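Local atomic coordinates of xyloglucan-specific endo-beta-1,4-glucanase BoGH5A (PDB entry 3ZMR), a protein that cleaves the beta-1,4-glucan backbone of xyloglucan internally, with retention of anomeric configuration, to release xyloglucan oligosaccharides. Residues A124-G129 and D169-P174; G394-T399 and P434-A439. All coordinates share one frame; numbering follows the deposited sequence.

Contact 1 (A124-G129 and D169-P174); sequences AGVNVG and DVVRIP
Arg-172 lies alongside Asn-127, both side chains pointing the same way; it runs extended past Asn-127 OD1 and turns only at the guanidinium. With CG anti to the backbone N (chi1 178°), Arg-172 CB sits 3.4 Å from Asn-127 OD1, and CG follows at 3.3 Å from that oxygen. CD keeps the same distance, NE draws off, and at the tip Arg-172 NH1 donates a hydrogen bond of 2.8 Å to Asn-127 OD1, at 164° at the hydrogen. OD1 lies in the guanidinium plane, while the Asn-127 amide is turned 82° to it. Outside the pair, NH1 also forms a salt bridge to Glu-395, NE another to Glu-334, and NH2 hydrogen-bonds to Asn-261. A leucine in its place would probably leave Asn-127 OD1 without this donor and the two glutamates without the positive charge between them.

The pair stands on the first two strands of the family 5 (beta/alpha)8 barrel, 125-127 and 170-173, side by side and parallel. Val-126 N donates to Val-170 O, Arg-172 N to Val-126 O, and Val-128 N to Arg-172 O (2.9 Å). On the side of the sheet that carries Val-171, Val-128 CG2 presses on Val-171 CG2 at 3.3 Å, tight for two methyls, where Phe-160 of helix 157-165 also packs on both valines. A water donates to Val-128 O and Pro-174 O, 2.8 Å from each.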
ATOM      1  N   ALA A 124       2.716  10.582  13.839  1.00 27.40           N
ATOM      2  CA  ALA A 124       2.255   9.307  14.401  1.00 20.47           C
ATOM      3  C   ALA A 124       0.755   9.246  14.416  1.00 16.98           C
ATOM      4  O   ALA A 124       0.044  10.258  14.380  1.00 17.12           O
ATOM      5  CB  ALA A 124       2.759   9.102  15.803  1.00 25.95           C
ATOM      6  N   GLY A 125       0.247   8.041  14.510  1.00 10.52           N
ATOM      7  CA  GLY A 125      -1.176   7.896  14.535  1.00  8.93           C
ATOM      8  C   GLY A 125      -1.720   6.606  15.078  1.00  8.53           C
ATOM      9  O   GLY A 125      -0.999   5.815  15.730  1.00  9.03           O
ATOM     10  N   VAL A 126      -3.008   6.401  14.821  1.00 10.59           N
ATOM     11  CA  VAL A 126      -3.730   5.231  15.313  0.50  6.73           C
ATOM     12  C   VAL A 126      -4.755   4.779  14.278  1.00  9.39           C
ATOM     13  O   VAL A 126      -5.205   5.552  13.441  1.00 11.73           O
ATOM     14  CB  VAL A 126      -4.428   5.575  16.666  0.50  7.99           C
ATOM     15  CG1 VAL A 126      -5.555   6.575  16.472  0.50  5.70           C
ATOM     16  CG2 VAL A 126      -4.908   4.356  17.428  0.50  7.91           C
ATOM     17  N   ASN A 127      -5.110   3.505  14.346  1.00  8.97           N
ATOM     18  CA  ASN A 127      -6.196   2.936  13.599  1.00  7.41           C
ATOM     19  C   ASN A 127      -7.478   2.943  14.394  1.00  8.57           C
ATOM     20  O   ASN A 127      -7.454   2.717  15.602  1.00 10.87           O
ATOM     21  CB  ASN A 127      -5.936   1.481  13.260  1.00  8.32           C
ATOM     22  CG  ASN A 127      -4.924   1.288  12.148  1.00  8.56           C
ATOM     23  OD1 ASN A 127      -5.315   1.100  11.007  1.00  7.85           O
ATOM     24  ND2 ASN A 127      -3.635   1.319  12.468  1.00  7.49           N
ATOM     25  N   VAL A 128      -8.599   3.144  13.719  1.00  8.97           N
ATOM     26  CA  VAL A 128      -9.935   2.863  14.263  1.00  9.00           C
ATOM     27  C   VAL A 128     -10.305   1.465  13.744  1.00  9.02           C
ATOM     28  O   VAL A 128     -11.121   1.289  12.830  1.00 11.04           O
ATOM     29  CB  VAL A 128     -10.988   3.917  13.844  1.00 14.01           C
ATOM     30  CG1 VAL A 128     -12.345   3.629  14.494  1.00 14.59           C
ATOM     31  CG2 VAL A 128     -10.532   5.303  14.233  1.00 21.99           C
ATOM     32  N   GLY A 129      -9.649   0.464  14.306  1.00  9.48           N
ATOM     33  CA  GLY A 129      -9.758  -0.886  13.836  1.00  9.20           C
ATOM     34  C   GLY A 129     -11.012  -1.619  14.299  1.00  8.29           C
ATOM     35  O   GLY A 129     -11.686  -1.222  15.263  1.00  8.78           O
ATOM     36  N   ASP A 169      -1.618  12.667  15.208  1.00 11.27           N
ATOM     37  CA  ASP A 169      -1.997  13.540  14.105  1.00 12.64           C
ATOM     38  C   ASP A 169      -2.632  12.857  12.892  1.00  9.96           C
ATOM     39  O   ASP A 169      -3.073  13.533  11.972  1.00 10.64           O
ATOM     40  CB  ASP A 169      -0.822  14.405  13.697  1.00 16.91           C
ATOM     41  CG  ASP A 169      -0.473  15.439  14.781  1.00 22.90           C
ATOM     42  OD1 ASP A 169      -1.386  16.106  15.375  1.00 24.91           O
ATOM     43  OD2 ASP A 169       0.702  15.560  15.073  1.00 30.19           O
ATOM     44  N   VAL A 170      -2.667  11.522  12.904  1.00  8.99           N
ATOM     45  CA  VAL A 170      -3.212  10.715  11.793  1.00 10.27           C
ATOM     46  C   VAL A 170      -4.121   9.627  12.338  1.00  9.31           C
ATOM     47  O   VAL A 170      -3.792   8.993  13.337  1.00  9.61           O
ATOM     48  CB  VAL A 170      -2.093   9.976  11.003  1.00 12.24           C
ATOM     49  CG1 VAL A 170      -2.659   9.217   9.800  1.00 17.51           C
ATOM     50  CG2 VAL A 170      -1.004  10.908  10.568  1.00 12.89           C
ATOM     51  N   VAL A 171      -5.219   9.382  11.656  1.00  8.54           N
ATOM     52  CA  VAL A 171      -6.049   8.202  11.933  1.00  7.66           C
ATOM     53  C   VAL A 171      -6.218   7.417  10.630  1.00  8.20           C
ATOM     54  O   VAL A 171      -6.495   8.002   9.569  1.00 10.79           O
ATOM     55  CB  VAL A 171      -7.408   8.546  12.579  1.00 12.75           C
ATOM     56  CG1 VAL A 171      -8.297   9.421  11.703  1.00 10.38           C
ATOM     57  CG2 VAL A 171      -8.146   7.292  13.008  1.00 17.94           C
ATOM     58  N   ARG A 172      -5.970   6.111  10.696  1.00  8.84           N
ATOM     59  CA  ARG A 172      -6.328   5.186   9.622  1.00  8.21           C
ATOM     60  C   ARG A 172      -7.653   4.537   9.984  1.00  7.96           C
ATOM     61  O   ARG A 172      -7.835   4.042  11.109  1.00  8.58           O
ATOM     62  CB  ARG A 172      -5.231   4.130   9.445  1.00 12.14           C
ATOM     63  CG  ARG A 172      -5.507   3.075   8.380  1.00  9.05           C
ATOM     64  CD  ARG A 172      -4.271   2.267   8.110  1.00  9.76           C
ATOM     65  NE  ARG A 172      -4.371   1.188   7.138  1.00  9.35           N
ATOM     66  CZ  ARG A 172      -4.588  -0.095   7.442  1.00  8.93           C
ATOM     67  NH1 ARG A 172      -4.869  -0.477   8.678  1.00  8.50           N
ATOM     68  NH2 ARG A 172      -4.523  -1.027   6.501  1.00  9.09           N
ATOM     69  N   ILE A 173      -8.591   4.624   9.042  1.00  7.57           N
ATOM     70  CA  ILE A 173      -9.952   4.101   9.146  1.00  7.94           C
ATOM     71  C   ILE A 173     -10.085   2.986   8.115  1.00  7.31           C
ATOM     72  O   ILE A 173     -10.363   3.252   6.939  1.00  8.33           O
ATOM     73  CB  ILE A 173     -11.011   5.193   8.932  1.00  9.03           C
ATOM     74  CG1 ILE A 173     -10.790   6.366   9.882  1.00 10.07           C
ATOM     75  CG2 ILE A 173     -12.417   4.623   9.085  1.00  8.49           C
ATOM     76  CD1 ILE A 173     -11.777   7.515   9.739  1.00 10.70           C
ATOM     77  N   PRO A 174      -9.861   1.723   8.515  1.00  7.32           N
ATOM     78  CA  PRO A 174     -10.170   0.612   7.618  1.00  6.47           C
ATOM     79  C   PRO A 174     -11.671   0.621   7.272  1.00  7.99           C
ATOM     80  O   PRO A 174     -12.509   0.921   8.150  1.00  8.48           O
ATOM     81  CB  PRO A 174      -9.824  -0.619   8.478  1.00  9.12           C
ATOM     82  CG  PRO A 174      -8.798  -0.145   9.423  1.00  8.96           C
ATOM     83  CD  PRO A 174      -9.233   1.232   9.767  1.00  7.68           C
TER
HETATM   84  O   HOH W   1       1.559  12.696  16.184  1.00 26.39           O
HETATM   85  O   HOH W   2     -12.910   1.684  10.763  1.00  9.35           O

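Contact 2 (G394-T399 and P434-A439); sequences GEYGPT and PLYWDA. With GLC (alpha-D-glucopyranose), chain L; BGC (beta-D-glucopyranose), chain C.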
ATOM      1  N   GLY A 394       1.418   1.038   8.549  1.00  7.91           N
ATOM      2  CA  GLY A 394      -0.024   1.263   8.685  1.00  8.09           C
ATOM      3  C   GLY A 394      -0.675   0.588   9.870  1.00  7.47           C
ATOM      4  O   GLY A 394      -1.756   1.013  10.300  1.00  7.61           O
ATOM      5  N   GLU A 395      -0.012  -0.464  10.366  1.00  7.38           N
ATOM      6  CA  GLU A 395      -0.401  -1.153  11.577  1.00  6.73           C
ATOM      7  C   GLU A 395       0.841  -1.682  12.279  1.00  6.98           C
ATOM      8  O   GLU A 395       1.723  -2.233  11.637  1.00  8.04           O
ATOM      9  CB  GLU A 395      -1.316  -2.350  11.295  1.00  8.16           C
ATOM     10  CG  GLU A 395      -2.580  -2.060  10.525  1.00  8.63           C
ATOM     11  CD  GLU A 395      -3.411  -3.296  10.241  1.00  9.90           C
ATOM     12  OE1 GLU A 395      -3.198  -4.347  10.899  1.00 11.32           O
ATOM     13  OE2 GLU A 395      -4.281  -3.221   9.320  1.00  8.62           O
ATOM     14  N   TYR A 396       0.867  -1.519  13.600  1.00  6.81           N
ATOM     15  CA  TYR A 396       1.799  -2.222  14.486  1.00  9.96           C
ATOM     16  C   TYR A 396       1.095  -2.303  15.842  1.00  7.15           C
ATOM     17  O   TYR A 396       0.193  -1.513  16.134  1.00  7.82           O
ATOM     18  CB  TYR A 396       3.192  -1.525  14.598  1.00  7.85           C
ATOM     19  CG  TYR A 396       3.117  -0.306  15.439  1.00  8.47           C
ATOM     20  CD1 TYR A 396       2.635   0.906  14.936  1.00 11.22           C
ATOM     21  CD2 TYR A 396       3.484  -0.334  16.799  1.00  8.84           C
ATOM     22  CE1 TYR A 396       2.499   2.025  15.747  1.00  8.50           C
ATOM     23  CE2 TYR A 396       3.307   0.755  17.617  1.00  8.82           C
ATOM     24  CZ  TYR A 396       2.832   1.941  17.102  1.00  7.67           C
ATOM     25  OH  TYR A 396       2.648   3.059  17.922  1.00  9.27           O
ATOM     26  N   GLY A 397       1.573  -3.184  16.710  1.00  8.60           N
ATOM     27  CA  GLY A 397       1.172  -3.177  18.114  1.00  9.90           C
ATOM     28  C   GLY A 397       0.882  -4.561  18.664  1.00  9.82           C
ATOM     29  O   GLY A 397       0.466  -5.463  17.943  1.00 10.66           O
ATOM     30  N   PRO A 398       1.149  -4.739  19.971  1.00  9.20           N
ATOM     31  CA  PRO A 398       0.887  -6.014  20.611  1.00  9.84           C
ATOM     32  C   PRO A 398      -0.487  -6.091  21.279  1.00 10.12           C
ATOM     33  O   PRO A 398      -0.992  -5.090  21.835  1.00 11.32           O
ATOM     34  CB  PRO A 398       1.976  -6.057  21.681  1.00 14.44           C
ATOM     35  CG  PRO A 398       2.104  -4.627  22.102  1.00 11.79           C
ATOM     36  CD  PRO A 398       1.818  -3.796  20.895  1.00  9.99           C
ATOM     37  N   THR A 399      -1.061  -7.287  21.280  1.00 10.20           N
ATOM     38  CA  THR A 399      -2.280  -7.490  22.080  1.00 10.60           C
ATOM     39  C   THR A 399      -1.969  -7.348  23.576  1.00 10.09           C
ATOM     40  O   THR A 399      -0.811  -7.363  23.997  1.00 11.91           O
ATOM     41  CB  THR A 399      -2.926  -8.849  21.773  1.00 13.28           C
ATOM     42  OG1 THR A 399      -4.250  -8.896  22.341  1.00 14.54           O
ATOM     43  CG2 THR A 399      -2.046  -9.987  22.313  1.00 14.03           C
ATOM     44  N   PRO A 434       4.380   5.754  12.023  1.00  8.23           N
ATOM     45  CA  PRO A 434       3.838   4.564  12.700  1.00  8.66           C
ATOM     46  C   PRO A 434       2.388   4.744  13.147  1.00  7.72           C
ATOM     47  O   PRO A 434       2.099   5.700  13.867  1.00  8.54           O
ATOM     48  CB  PRO A 434       4.750   4.431  13.911  1.00 11.63           C
ATOM     49  CG  PRO A 434       5.059   5.833  14.272  1.00 11.82           C
ATOM     50  CD  PRO A 434       5.172   6.577  12.956  1.00  8.98           C
ATOM     51  N   LEU A 435       1.505   3.843  12.730  1.00  7.18           N
ATOM     52  CA  LEU A 435       0.077   3.861  13.111  1.00  7.27           C
ATOM     53  C   LEU A 435      -0.289   2.609  13.934  1.00  6.78           C
ATOM     54  O   LEU A 435      -0.210   1.488  13.467  1.00  9.14           O
ATOM     55  CB  LEU A 435      -0.827   3.962  11.880  1.00  7.61           C
ATOM     56  CG  LEU A 435      -0.470   4.999  10.822  1.00  9.97           C
ATOM     57  CD1 LEU A 435      -1.513   4.959   9.718  1.00 11.10           C
ATOM     58  CD2 LEU A 435      -0.380   6.362  11.439  1.00 12.66           C
ATOM     59  N   TYR A 436      -0.634   2.870  15.195  1.00  8.28           N
ATOM     60  CA  TYR A 436      -0.932   1.831  16.190  1.00  7.89           C
ATOM     61  C   TYR A 436      -2.254   1.128  15.893  1.00  7.93           C
ATOM     62  O   TYR A 436      -3.232   1.759  15.549  1.00  8.50           O
ATOM     63  CB  TYR A 436      -0.998   2.473  17.583  1.00  9.23           C
ATOM     64  CG  TYR A 436      -1.279   1.471  18.691  1.00  7.32           C
ATOM     65  CD1 TYR A 436      -0.280   0.672  19.220  1.00 10.17           C
ATOM     66  CD2 TYR A 436      -2.566   1.304  19.166  1.00  8.33           C
ATOM     67  CE1 TYR A 436      -0.569  -0.257  20.221  1.00  9.96           C
ATOM     68  CE2 TYR A 436      -2.864   0.358  20.121  1.00 10.62           C
ATOM     69  CZ  TYR A 436      -1.859  -0.404  20.661  1.00  9.13           C
ATOM     70  OH  TYR A 436      -2.127  -1.352  21.594  1.00 10.53           O
ATOM     71  N   TRP A 437      -2.264  -0.191  16.072  1.00  7.06           N
ATOM     72  CA  TRP A 437      -3.457  -1.014  15.860  1.00  8.73           C
ATOM     73  C   TRP A 437      -4.335  -1.021  17.106  1.00  9.16           C
ATOM     74  O   TRP A 437      -4.071  -1.738  18.068  1.00 10.09           O
ATOM     75  CB  TRP A 437      -3.104  -2.450  15.438  1.00 11.41           C
ATOM     76  CG  TRP A 437      -4.344  -3.224  15.127  1.00  8.73           C
ATOM     77  CD1 TRP A 437      -4.860  -4.263  15.857  1.00 11.47           C
ATOM     78  CD2 TRP A 437      -5.271  -3.012  14.040  1.00  8.70           C
ATOM     79  NE1 TRP A 437      -6.014  -4.701  15.282  1.00 11.30           N
ATOM     80  CE2 TRP A 437      -6.314  -3.957  14.186  1.00  8.33           C
ATOM     81  CE3 TRP A 437      -5.327  -2.124  12.991  1.00 10.64           C
ATOM     82  CZ2 TRP A 437      -7.409  -4.045  13.290  1.00 12.47           C
ATOM     83  CZ3 TRP A 437      -6.407  -2.205  12.101  1.00  8.78           C
ATOM     84  CH2 TRP A 437      -7.426  -3.159  12.250  1.00 12.44           C
ATOM     85  N   ASP A 438      -5.374  -0.203  17.080  1.00  9.83           N
ATOM     86  CA  ASP A 438      -6.413  -0.140  18.118  1.00  7.93           C
ATOM     87  C   ASP A 438      -7.643  -0.773  17.517  1.00  9.11           C
ATOM     88  O   ASP A 438      -8.190  -0.265  16.530  1.00 10.68           O
ATOM     89  CB  ASP A 438      -6.637   1.300  18.556  1.00 10.10           C
ATOM     90  CG  ASP A 438      -7.762   1.466  19.568  1.00 10.27           C
ATOM     91  OD1 ASP A 438      -8.824   0.818  19.411  1.00 11.75           O
ATOM     92  OD2 ASP A 438      -7.609   2.353  20.450  1.00 10.46           O
ATOM     93  N   ALA A 439      -8.080  -1.887  18.106  1.00 10.78           N
ATOM     94  CA  ALA A 439      -9.266  -2.624  17.609  1.00 11.01           C
ATOM     95  C   ALA A 439     -10.431  -2.520  18.587  1.00 10.10           C
ATOM     96  O   ALA A 439     -11.443  -3.208  18.430  1.00 10.77           O
ATOM     97  CB  ALA A 439      -8.933  -4.082  17.346  1.00 12.03           C
TER
HETATM   98  C1  GLC L1519      -3.469  -6.937   9.909  0.50 18.82           C
HETATM   99  C2  GLC L1519      -4.887  -6.755   9.382  0.50 15.45           C
HETATM  100  C3  GLC L1519      -5.888  -6.505  10.512  0.50 13.01           C
HETATM  101  C4  GLC L1519      -5.719  -7.642  11.525  0.50 18.55           C
HETATM  102  C5  GLC L1519      -4.239  -7.835  11.886  0.50 39.31           C
HETATM  103  C6  GLC L1519      -3.984  -8.937  12.910  0.50 70.31           C
HETATM  104  O2  GLC L1519      -4.881  -5.726   8.427  0.50 11.30           O
HETATM  105  O3  GLC L1519      -7.236  -6.359  10.012  0.50  7.94           O
HETATM  106  O4  GLC L1519      -6.445  -7.255  12.658  0.50 25.57           O
HETATM  107  O5  GLC L1519      -3.476  -8.078  10.725  0.50 24.90           O
HETATM  108  O6  GLC L1519      -4.022  -8.327  14.186  0.50 90.45           O
HETATM  109  C2  BGC C   1      -4.841  -6.810   9.179  0.50 20.95           C
HETATM  110  C3  BGC C   1      -5.741  -6.557  10.400  0.50 22.28           C
HETATM  111  C4  BGC C   1      -5.529  -7.590  11.502  0.50 29.09           C
HETATM  112  C5  BGC C   1      -4.016  -7.574  11.763  0.50 35.62           C
HETATM  113  C6  BGC C   1      -3.654  -8.504  12.909  0.50 39.76           C
HETATM  114  C1  BGC C   1      -3.361  -7.110   9.459  0.50 25.60           C
HETATM  115  O2  BGC C   1      -4.920  -5.684   8.306  0.50 15.46           O
HETATM  116  O3  BGC C   1      -7.117  -6.579   9.967  0.50 21.62           O
HETATM  117  O4  BGC C   1      -6.358  -7.270  12.655  0.50 26.44           O
HETATM  118  O5  BGC C   1      -3.279  -7.978  10.592  0.50 41.96           O
HETATM  119  O6  BGC C   1      -4.305  -9.761  12.654  0.50 61.75           O
HETATM  120  O   HOH W   3       1.659   5.357  16.669  1.00 10.13           O
HETATM  121  O   HOH W   4      -2.076  -3.351  19.142  1.00 12.89           O
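Glu-395 CG is anti to its own carbonyl carbon (chi1 -56°), with the chain extended beyond, and Trp-437 CG is anti to its backbone N (chi1 -175°); the two side chains therefore lie alongside each other. Glu-395 CD comes 3.6 Å from Trp-437 CE3, and the carboxylate is only 23° from the indole plane, with OE1 over one face toward the rim. Tyr-396, whose CG sits between its backbone N and carbonyl carbon, swings the other way and brings the CD1-CE1 side of its ring against the chain of 434-436, where Tyr-396 CE1 is 3.8 Å from Pro-434 CB. The edge of the Tyr-436 ring meets the face of Tyr-396 in a T-shaped pair, centroids 5.7 Å apart.

These are the last two barrel strands, joined in a beta-alpha-beta unit by helix 406-429, whose Val-423 and Val-424 pack on Tyr-396. Trp-437 N donates to Tyr-396 O at 2.8 Å. A water bridges Tyr-396 OH and Pro-434 O.

A glucose, modelled in overlapping alpha and beta forms, places its C3 over the indole face that carries OE1. Glu-395 OE2 is 2.7 Å from its O2 in both forms. Glu-395 OE1, which also hydrogen-bonds to Tyr-338, lies close to the sugar C1 in both forms, 3.1 Å in the beta one, consistent with the role inferred for this residue as nucleophile in a retaining mechanism.

Both contacts are buried in the barrel, and neither is a surface patch. Contact 1 joins its first two strands and contact 2 its last two; strands 125-127 and 433-436 are neighbours, so the pairs meet where the barrel closes. Asn-127 N probably bonds to Tyr-436 O (2.8 Å), and Asn-127 CG packs on Trp-437 CE3 at 3.5 Å. Contact 1 has the more regular parallel ladder and an arginine-asparagine pair on its inner face. Contact 2 is more splayed, its strand segments 63° apart, and largely aromatic. Its Glu-395 and Trp-437 touch the sugar directly, whereas Arg-172 of contact 1 stands behind them, holding Glu-395 from the second shell.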